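Long-range contacts in phosphatidylinositide phosphatase SAC2 (PDB 4XUU), which removes phosphate from phosphatidylinositol 4-phosphate, probably takes part in endocytic recycling, and is represented by its homodimer-forming hSac2 domain of pleckstrin-homology-like fold: residues D46-L50 and V60-D64; Q72-L76 and H165-I169; E82-P88 and P151-L157. All coordinates share one frame; numbering follows the deposited sequence.

Contact 1: D46-L50 and V60-D64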
loop_
_atom_site.group_PDB
_atom_site.type_symbol
_atom_site.label_atom_id
_atom_site.label_comp_id
_atom_site.label_asym_id
_atom_site.label_seq_id
_atom_site.Cartn_x
_atom_site.Cartn_y
_atom_site.Cartn_z
ATOM N N ASP A 46 4.285 -12.261 -25.401
ATOM C CA ASP A 46 4.966 -11.582 -24.295
ATOM C C ASP A 46 6.475 -11.541 -24.480
ATOM O O ASP A 46 7.103 -12.567 -24.754
ATOM C CB ASP A 46 4.643 -12.266 -22.965
ATOM C CG ASP A 46 3.172 -12.192 -22.600
ATOM O OD1 ASP A 46 2.351 -11.735 -23.427
ATOM O OD2 ASP A 46 2.832 -12.599 -21.469
ATOM N N VAL A 47 7.049 -10.352 -24.335
ATOM C CA VAL A 47 8.499 -10.208 -24.296
ATOM C C VAL A 47 8.954 -10.302 -22.841
ATOM O O VAL A 47 8.600 -9.458 -22.019
ATOM C CB VAL A 47 8.977 -8.877 -24.935
ATOM C CG1 VAL A 47 10.493 -8.725 -24.807
ATOM C CG2 VAL A 47 8.553 -8.802 -26.401
ATOM N N ASP A 48 9.718 -11.349 -22.532
ATOM C CA ASP A 48 10.277 -11.549 -21.196
ATOM C C ASP A 48 11.370 -10.541 -20.888
ATOM O O ASP A 48 12.185 -10.209 -21.750
ATOM C CB ASP A 48 10.835 -12.967 -21.038
ATOM C CG ASP A 48 9.751 -14.012 -20.845
ATOM O OD1 ASP A 48 8.568 -13.650 -20.659
ATOM O OD2 ASP A 48 10.089 -15.214 -20.875
ATOM N N VAL A 49 11.373 -10.064 -19.647
ATOM C CA VAL A 49 12.350 -9.088 -19.169
ATOM C C VAL A 49 12.913 -9.511 -17.816
ATOM O O VAL A 49 12.163 -9.913 -16.917
ATOM C CB VAL A 49 11.738 -7.666 -19.040
ATOM C CG1 VAL A 49 12.752 -6.700 -18.454
ATOM C CG2 VAL A 49 11.241 -7.158 -20.394
ATOM N N LEU A 50 14.235 -9.430 -17.680
ATOM C CA LEU A 50 14.878 -9.663 -16.396
ATOM C C LEU A 50 15.359 -8.337 -15.803
ATOM O O LEU A 50 16.069 -7.574 -16.460
ATOM C CB LEU A 50 16.031 -10.665 -16.526
ATOM C CG LEU A 50 16.784 -11.015 -15.232
ATOM C CD1 LEU A 50 15.944 -11.882 -14.280
ATOM C CD2 LEU A 50 18.111 -11.688 -15.529
ATOM N N VAL A 60 18.681 -4.370 -16.862
ATOM C CA VAL A 60 17.498 -4.726 -17.635
ATOM C C VAL A 60 17.890 -5.540 -18.862
ATOM O O VAL A 60 18.667 -5.083 -19.703
ATOM C CB VAL A 60 16.675 -3.487 -18.059
ATOM C CG1 VAL A 60 15.351 -3.916 -18.666
ATOM C CG2 VAL A 60 16.434 -2.552 -16.874
ATOM N N ALA A 61 17.343 -6.750 -18.946
ATOM C CA ALA A 61 17.616 -7.654 -20.054
ATOM C C ALA A 61 16.321 -8.087 -20.731
ATOM O O ALA A 61 15.444 -8.665 -20.086
ATOM C CB ALA A 61 18.395 -8.863 -19.569
ATOM N N TYR A 62 16.203 -7.795 -22.023
ATOM C CA TYR A 62 15.068 -8.250 -22.825
ATOM C C TYR A 62 15.410 -9.569 -23.519
ATOM O O TYR A 62 16.508 -9.728 -24.054
ATOM C CB TYR A 62 14.667 -7.195 -23.863
ATOM C CG TYR A 62 14.007 -5.954 -23.292
ATOM C CD1 TYR A 62 14.755 -4.995 -22.609
ATOM C CD2 TYR A 62 12.635 -5.731 -23.446
ATOM C CE1 TYR A 62 14.159 -3.854 -22.088
ATOM C CE2 TYR A 62 12.025 -4.585 -22.928
ATOM C CZ TYR A 62 12.798 -3.654 -22.248
ATOM O OH TYR A 62 12.227 -2.518 -21.723
ATOM N N TYR A 63 14.473 -10.511 -23.503
ATOM C CA TYR A 63 14.679 -11.818 -24.126
ATOM C C TYR A 63 13.982 -11.916 -25.477
ATOM O O TYR A 63 12.909 -11.343 -25.674
ATOM C CB TYR A 63 14.180 -12.936 -23.208
ATOM C CG TYR A 63 15.098 -13.246 -22.052
ATOM C CD1 TYR A 63 15.024 -12.522 -20.860
ATOM C CD2 TYR A 63 16.041 -14.262 -22.146
ATOM C CE1 TYR A 63 15.870 -12.806 -19.795
ATOM C CE2 TYR A 63 16.892 -14.553 -21.085
ATOM C CZ TYR A 63 16.802 -13.820 -19.915
ATOM O OH TYR A 63 17.642 -14.108 -18.864
ATOM N N ASP A 64 14.593 -12.644 -26.406
ATOM C CA ASP A 64 13.947 -12.936 -27.681
ATOM C C ASP A 64 12.794 -13.913 -27.466
ATOM O O ASP A 64 12.933 -14.896 -26.735
ATOM C CB ASP A 64 14.943 -13.508 -28.693
ATOM C CG ASP A 64 14.319 -13.735 -30.056
ATOM O OD1 ASP A 64 13.736 -12.780 -30.618
ATOM O OD2 ASP A 64 14.406 -14.871 -30.565
#

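Contact 2: Q72-L76 and H165-I169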
loop_
_atom_site.group_PDB
_atom_site.type_symbol
_atom_site.label_atom_id
_atom_site.label_comp_id
_atom_site.label_asym_id
_atom_site.label_seq_id
_atom_site.Cartn_x
_atom_site.Cartn_y
_atom_site.Cartn_z
ATOM N N GLN A 72 18.691 -7.632 -25.762
ATOM C CA GLN A 72 19.175 -6.348 -25.320
ATOM C C GLN A 72 19.639 -6.431 -23.896
ATOM O O GLN A 72 19.075 -7.128 -23.131
ATOM C CB GLN A 72 18.047 -5.361 -25.431
ATOM C CG GLN A 72 18.414 -3.990 -25.112
ATOM C CD GLN A 72 17.257 -3.079 -25.260
ATOM O OE1 GLN A 72 17.011 -2.236 -24.433
ATOM N NE2 GLN A 72 16.525 -3.252 -26.312
ATOM N N TYR A 73 20.649 -5.676 -23.539
ATOM C CA TYR A 73 21.182 -5.691 -22.179
ATOM C C TYR A 73 21.690 -4.312 -21.773
ATOM O O TYR A 73 22.403 -3.661 -22.525
ATOM C CB TYR A 73 22.301 -6.732 -22.063
ATOM C CG TYR A 73 23.034 -6.732 -20.741
ATOM C CD1 TYR A 73 24.128 -5.887 -20.527
ATOM C CD2 TYR A 73 22.650 -7.586 -19.710
ATOM C CE1 TYR A 73 24.810 -5.884 -19.318
ATOM C CE2 TYR A 73 23.328 -7.591 -18.492
ATOM C CZ TYR A 73 24.405 -6.737 -18.306
ATOM O OH TYR A 73 25.084 -6.740 -17.112
ATOM N N GLN A 74 21.320 -3.879 -20.573
ATOM C CA GLN A 74 21.715 -2.571 -20.064
ATOM C C GLN A 74 22.070 -2.640 -18.586
ATOM O O GLN A 74 21.278 -3.119 -17.779
ATOM C CB GLN A 74 20.584 -1.556 -20.245
ATOM C CG GLN A 74 20.305 -1.107 -21.681
ATOM C CD GLN A 74 19.211 -0.054 -21.752
ATOM O OE1 GLN A 74 18.193 -0.164 -21.083
ATOM N NE2 GLN A 74 19.422 0.972 -22.560
ATOM N N ARG A 75 23.265 -2.176 -18.235
ATOM C CA ARG A 75 23.562 -1.849 -16.850
ATOM C C ARG A 75 23.349 -0.359 -16.710
ATOM O O ARG A 75 23.849 0.432 -17.516
ATOM C CB ARG A 75 24.992 -2.210 -16.459
ATOM C CG ARG A 75 25.316 -1.890 -14.999
ATOM C CD ARG A 75 26.793 -2.047 -14.699
ATOM N NE ARG A 75 27.135 -1.574 -13.360
ATOM C CZ ARG A 75 27.402 -0.307 -13.046
ATOM N NH1 ARG A 75 27.365 0.644 -13.970
ATOM N NH2 ARG A 75 27.701 0.009 -11.797
ATOM N N LEU A 76 22.591 0.021 -15.694
ATOM C CA LEU A 76 22.228 1.413 -15.497
ATOM C C LEU A 76 22.501 1.792 -14.056
ATOM O O LEU A 76 21.979 1.165 -13.127
ATOM C CB LEU A 76 20.751 1.625 -15.846
ATOM C CG LEU A 76 20.330 1.364 -17.302
ATOM C CD1 LEU A 76 18.881 0.903 -17.412
ATOM C CD2 LEU A 76 20.587 2.597 -18.167
ATOM N N HIS A 165 16.277 2.342 -26.938
ATOM C CA HIS A 165 17.267 1.915 -25.955
ATOM C C HIS A 165 18.533 1.441 -26.651
ATOM O O HIS A 165 18.480 0.822 -27.715
ATOM C CB HIS A 165 16.737 0.778 -25.080
ATOM C CG HIS A 165 15.428 1.068 -24.419
ATOM N ND1 HIS A 165 15.299 1.966 -23.382
ATOM C CD2 HIS A 165 14.192 0.556 -24.629
ATOM C CE1 HIS A 165 14.038 2.004 -22.991
ATOM N NE2 HIS A 165 13.346 1.157 -23.732
ATOM N N GLU A 166 19.671 1.726 -26.036
ATOM C CA GLU A 166 20.950 1.251 -26.537
ATOM C C GLU A 166 21.603 0.352 -25.498
ATOM O O GLU A 166 21.411 0.544 -24.298
ATOM C CB GLU A 166 21.855 2.430 -26.891
ATOM C CG GLU A 166 21.498 3.078 -28.220
ATOM C CD GLU A 166 22.194 4.406 -28.436
ATOM O OE1 GLU A 166 21.827 5.388 -27.756
ATOM O OE2 GLU A 166 23.097 4.472 -29.298
ATOM N N ASP A 167 22.357 -0.640 -25.963
ATOM C CA ASP A 167 23.065 -1.545 -25.066
ATOM C C ASP A 167 24.133 -0.784 -24.289
ATOM O O ASP A 167 24.847 0.047 -24.854
ATOM C CB ASP A 167 23.680 -2.714 -25.842
ATOM C CG ASP A 167 22.635 -3.704 -26.343
ATOM O OD1 ASP A 167 21.697 -4.024 -25.582
ATOM O OD2 ASP A 167 22.756 -4.170 -27.498
ATOM N N ILE A 168 24.216 -1.053 -22.989
ATOM C CA ILE A 168 25.183 -0.380 -22.122
ATOM C C ILE A 168 25.762 -1.312 -21.056
ATOM O O ILE A 168 25.031 -1.981 -20.327
ATOM C CB ILE A 168 24.627 0.953 -21.521
ATOM C CG1 ILE A 168 25.428 1.398 -20.298
ATOM C CG2 ILE A 168 23.170 0.838 -21.165
ATOM C CD1 ILE A 168 25.065 2.788 -19.796
ATOM N N ILE A 169 27.091 -1.342 -21.000
ATOM C CA ILE A 169 27.851 -2.202 -20.101
ATOM C C ILE A 169 28.105 -1.514 -18.759
ATOM O O ILE A 169 28.087 -2.158 -17.709
ATOM C CB ILE A 169 29.205 -2.604 -20.749
ATOM C CG1 ILE A 169 28.982 -3.500 -21.978
ATOM C CG2 ILE A 169 30.151 -3.256 -19.731
ATOM C CD1 ILE A 169 28.226 -4.790 -21.704
ATOM O OXT ILE A 169 28.343 -0.306 -18.688
#

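Contact 3: E82-P88 and P151-L157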
loop_
_atom_site.group_PDB
_atom_site.type_symbol
_atom_site.label_atom_id
_atom_site.label_comp_id
_atom_site.label_asym_id
_atom_site.label_seq_id
_atom_site.Cartn_x
_atom_site.Cartn_y
_atom_site.Cartn_z
ATOM N N GLU A 82 15.681 8.363 -12.669
ATOM C CA GLU A 82 15.057 9.635 -12.283
ATOM C C GLU A 82 13.826 9.468 -11.397
ATOM O O GLU A 82 13.725 10.096 -10.343
ATOM C CB GLU A 82 14.671 10.456 -13.518
ATOM C CG GLU A 82 15.802 10.737 -14.501
ATOM C CD GLU A 82 15.330 11.515 -15.727
ATOM O OE1 GLU A 82 14.128 11.421 -16.075
ATOM O OE2 GLU A 82 16.161 12.224 -16.343
ATOM N N LYS A 83 12.888 8.636 -11.845
ATOM C CA LYS A 83 11.599 8.469 -11.181
ATOM C C LYS A 83 10.919 7.184 -11.632
ATOM O O LYS A 83 11.298 6.595 -12.646
ATOM C CB LYS A 83 10.687 9.673 -11.454
ATOM C CG LYS A 83 10.417 9.941 -12.926
ATOM C CD LYS A 83 9.496 11.125 -13.127
ATOM C CE LYS A 83 9.154 11.283 -14.599
ATOM N NZ LYS A 83 8.134 12.338 -14.833
ATOM N N ILE A 84 9.919 6.752 -10.865
ATOM C CA ILE A 84 9.092 5.611 -11.234
ATOM C C ILE A 84 7.622 6.021 -11.286
ATOM O O ILE A 84 7.118 6.676 -10.373
ATOM C CB ILE A 84 9.275 4.420 -10.251
ATOM C CG1 ILE A 84 10.740 3.969 -10.212
ATOM C CG2 ILE A 84 8.374 3.257 -10.643
ATOM C CD1 ILE A 84 11.057 2.971 -9.123
ATOM N N GLU A 85 6.941 5.629 -12.358
ATOM C CA GLU A 85 5.503 5.848 -12.478
ATOM C C GLU A 85 4.765 4.518 -12.473
ATOM O O GLU A 85 5.187 3.577 -13.144
ATOM C CB GLU A 85 5.184 6.603 -13.762
ATOM C CG GLU A 85 5.759 8.002 -13.834
ATOM C CD GLU A 85 5.406 8.694 -15.127
ATOM O OE1 GLU A 85 5.465 8.042 -16.193
ATOM O OE2 GLU A 85 5.064 9.895 -15.081
ATOM N N ILE A 86 3.677 4.435 -11.710
ATOM C CA ILE A 86 2.851 3.227 -11.672
ATOM C C ILE A 86 1.375 3.541 -11.926
ATOM O O ILE A 86 0.723 4.235 -11.137
ATOM C CB ILE A 86 3.010 2.437 -10.343
ATOM C CG1 ILE A 86 4.442 1.909 -10.197
ATOM C CG2 ILE A 86 2.016 1.275 -10.283
ATOM C CD1 ILE A 86 4.749 1.272 -8.852
ATOM N N GLY A 87 0.852 3.019 -13.029
ATOM C CA GLY A 87 -0.547 3.222 -13.376
ATOM C C GLY A 87 -1.046 2.255 -14.427
ATOM O O GLY A 87 -0.302 1.374 -14.861
ATOM N N PRO A 88 -2.316 2.414 -14.845
ATOM C CA PRO A 88 -2.905 1.565 -15.879
ATOM C C PRO A 88 -2.119 1.627 -17.186
ATOM O O PRO A 88 -1.627 2.695 -17.564
ATOM C CB PRO A 88 -4.302 2.163 -16.069
ATOM C CG PRO A 88 -4.591 2.855 -14.790
ATOM C CD PRO A 88 -3.282 3.411 -14.345
ATOM N N PRO A 151 11.464 9.406 -6.541
ATOM C CA PRO A 151 10.011 9.536 -6.428
ATOM C C PRO A 151 9.256 8.379 -7.094
ATOM O O PRO A 151 9.548 8.022 -8.237
ATOM C CB PRO A 151 9.716 10.866 -7.133
ATOM C CG PRO A 151 10.872 11.108 -8.021
ATOM C CD PRO A 151 12.058 10.470 -7.372
ATOM N N ILE A 152 8.317 7.789 -6.358
ATOM C CA ILE A 152 7.372 6.829 -6.920
ATOM C C ILE A 152 6.022 7.526 -7.090
ATOM O O ILE A 152 5.422 7.986 -6.114
ATOM C CB ILE A 152 7.204 5.570 -6.039
ATOM C CG1 ILE A 152 8.567 4.957 -5.696
ATOM C CG2 ILE A 152 6.315 4.544 -6.740
ATOM C CD1 ILE A 152 8.526 3.942 -4.563
ATOM N N ILE A 153 5.557 7.597 -8.337
ATOM C CA ILE A 153 4.368 8.365 -8.694
ATOM C C ILE A 153 3.210 7.474 -9.150
ATOM O O ILE A 153 3.368 6.654 -10.052
ATOM C CB ILE A 153 4.692 9.413 -9.798
ATOM C CG1 ILE A 153 5.923 10.238 -9.410
ATOM C CG2 ILE A 153 3.488 10.313 -10.060
ATOM C CD1 ILE A 153 6.522 11.042 -10.536
ATOM N N GLU A 154 2.053 7.639 -8.512
ATOM C CA GLU A 154 0.819 7.005 -8.963
ATOM C C GLU A 154 0.074 7.987 -9.859
ATOM O O GLU A 154 -0.401 9.027 -9.391
ATOM C CB GLU A 154 -0.076 6.619 -7.783
ATOM C CG GLU A 154 0.541 5.697 -6.735
ATOM C CD GLU A 154 -0.373 5.507 -5.521
ATOM O OE1 GLU A 154 -1.601 5.339 -5.715
ATOM O OE2 GLU A 154 0.132 5.527 -4.374
ATOM N N LYS A 155 -0.013 7.662 -11.146
ATOM C CA LYS A 155 -0.742 8.480 -12.121
ATOM C C LYS A 155 -1.048 7.677 -13.379
ATOM O O LYS A 155 -0.611 6.535 -13.512
ATOM C CB LYS A 155 0.033 9.762 -12.469
ATOM C CG LYS A 155 1.345 9.554 -13.225
ATOM C CD LYS A 155 2.048 10.884 -13.508
ATOM C CE LYS A 155 1.449 11.622 -14.707
ATOM N NZ LYS A 155 1.844 11.018 -16.014
ATOM N N LYS A 156 -1.803 8.275 -14.296
ATOM C CA LYS A 156 -2.053 7.662 -15.596
ATOM C C LYS A 156 -0.776 7.681 -16.429
ATOM O O LYS A 156 0.006 8.634 -16.362
ATOM C CB LYS A 156 -3.186 8.380 -16.332
ATOM C CG LYS A 156 -4.543 8.307 -15.632
ATOM C CD LYS A 156 -5.204 6.941 -15.791
ATOM C CE LYS A 156 -6.423 6.800 -14.884
ATOM N NZ LYS A 156 -7.560 7.679 -15.292
ATOM N N LEU A 157 -0.561 6.617 -17.195
ATOM C CA LEU A 157 0.614 6.512 -18.048
ATOM C C LEU A 157 0.313 7.081 -19.431
ATOM O O LEU A 157 -0.764 6.853 -19.990
ATOM C CB LEU A 157 1.097 5.057 -18.137
ATOM C CG LEU A 157 1.505 4.358 -16.829
ATOM C CD1 LEU A 157 1.838 2.889 -17.072
ATOM C CD2 LEU A 157 2.676 5.058 -16.137
#

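Contact 1: D46-L50 and V60-D64
The Tyr-62 ring has a methyl over one face and another at its edge. Val-49 CG2 sits over the face, 4.0 Å from the ring centroid of Tyr-62 and 27° off the normal, a CH-pi contact. Val-47 CG1 comes to the edge, 3.9 Å from Tyr-62 CD2. The two valines take the same rotamer but use different branches: Val-49 turns to the ring the methyl beside its own backbone N, Val-47 the one anti to it (chi1 177°). Beyond the rim of the ring, Tyr-62 OH is hydrogen-bonded to His-115 ND1. The Tyr-63 ring is met differently. Asp-48 O and Leu-50 CB both lie at its edge, and Leu-50 CB is 3.9 Å from Tyr-63 CE1. The contact joins the two strands, 48-54 and 57-63, of an antiparallel hairpin in the sheet of a pleckstrin-homology-like domain. Val-49 and Tyr-62 are a non-hydrogen-bonded pair. Leu-50 and Ala-61 are the hydrogen-bonded pair next to it, with Leu-50 N to Ala-61 O at 2.8 Å and Ala-61 N to Leu-50 O at 2.9 Å. Tyr-63 N donates to Asp-48 O. On the side of Leu-50 and Ala-61, Leu-50 packs on Leu-12 of the second subunit.

Contact 2: Q72-L76 and H165-I169
Asp-167 OD1 accepts the backbone N-H of Tyr-73 at 2.8 Å in a nearly straight bond, 174° at the hydrogen. The donor lies nearly along the C-O axis of the carboxylate. Gln-74 NE2 gives a 2.7 Å bond to Glu-166 O, which lies close to the amide plane of Gln-74. The Gln-74 chain is extended beyond CG (chi2 -177°), and this carries the amide across to that carbonyl. NE2 also bonds to Tyr-105 OH, and His-165 ND1 shares that hydroxyl. Two backbone bonds follow: Arg-75 N to Ile-168 O at 2.7 Å, and Ile-168 N to Tyr-73 O, longer at 3.2 Å. Further out, Ile-168 CG2 packs on the stem of Gln-74, 3.5 Å from its CG. With an alanine here in place of Gln-74, Glu-166 O and Tyr-105 OH would probably lose this donor, and a gap would open beside Ile-168 CG2. Gln-72 and His-165 cross at about a right angle, with Gln-72 OE1 beside His-165 CB. The His-165 ring stacks on His-115. Arg-75 runs on to a salt bridge with Glu-24, while its CD passes 3.3 Å from Ile-169 O. Ile-169 also packs on His-4 of the second subunit. The C-terminal end of this construct joins the outer strand 70-77 through one beta bridge, Gln-74 with Ile-168, flanked by side-chain bonds from Asp-167 and Gln-74, beside the second subunit.

Contact 3: E82-P88 and P151-L157
Glu-85 and Leu-157 overlap head to foot, with Leu-157 CD2 3.8 Å from Glu-85 CB. Lys-155 instead comes in at a slant to Glu-85. Its chain is bent at chi3 (-80°) and chi4, and this folds NZ back to Glu-85 OE2 at 3.5 Å, a salt bridge. The same NZ donates to Lys-156 O, so the ammonium is gripped from two directions. Glu-85 OE1 is hydrogen-bonded to His-104 NE2, and Lys-83 NZ makes a long ion pair with OE2. With two lysines near it, the carboxylate is likely to stay ionised. Lys-83 runs out past Ile-153, its CD 3.9 Å from Ile-153 CD1. The ring of Pro-151 lies beside the root of this lysine, with CG 3.7 Å from Lys-83 CB. Beneath these side chains, strands 81-88 and 152-154 form a parallel ladder in an otherwise antiparallel sheet. Its bonds are Ile-84 N to Pro-151 O, Ile-153 N to Ile-84 O at 2.7 Å, and Ile-86 N to Ile-153 O. In the third subunit an antiparallel partner strand pairs with residues 152-154, so the sheet continues across the interface. On the other face, Ile-86 and Ile-152 run alongside each other. Ile-84, Ile-86 and Ile-152 all pack against helix 129-145. Farther along, Leu-157 CD1 approaches Gly-87 O to 3.4 Å.

How the contacts relate
All three contacts belong to one mixed sheet. Contact 1 is the most buried, about 9 Å between its centre and that of the chain. It is held by hairpin backbone bonds and apolar packing round two tyrosines. Contact 2 adjoins it: Val-60 N and Tyr-62 N probably bond to Gln-74 O and Gln-72 O, since strands 57-63 and 70-77 are neighbours. It is partly buried and more polar, as side chains help dock the end of the construct. Contact 3, also partly buried, lies across the chain's centre from contact 1, at the end of the sheet opposite contact 2, and adds a salt-bridge network. Contacts 1 and 2 adjoin the second subunit, contact 3 the third.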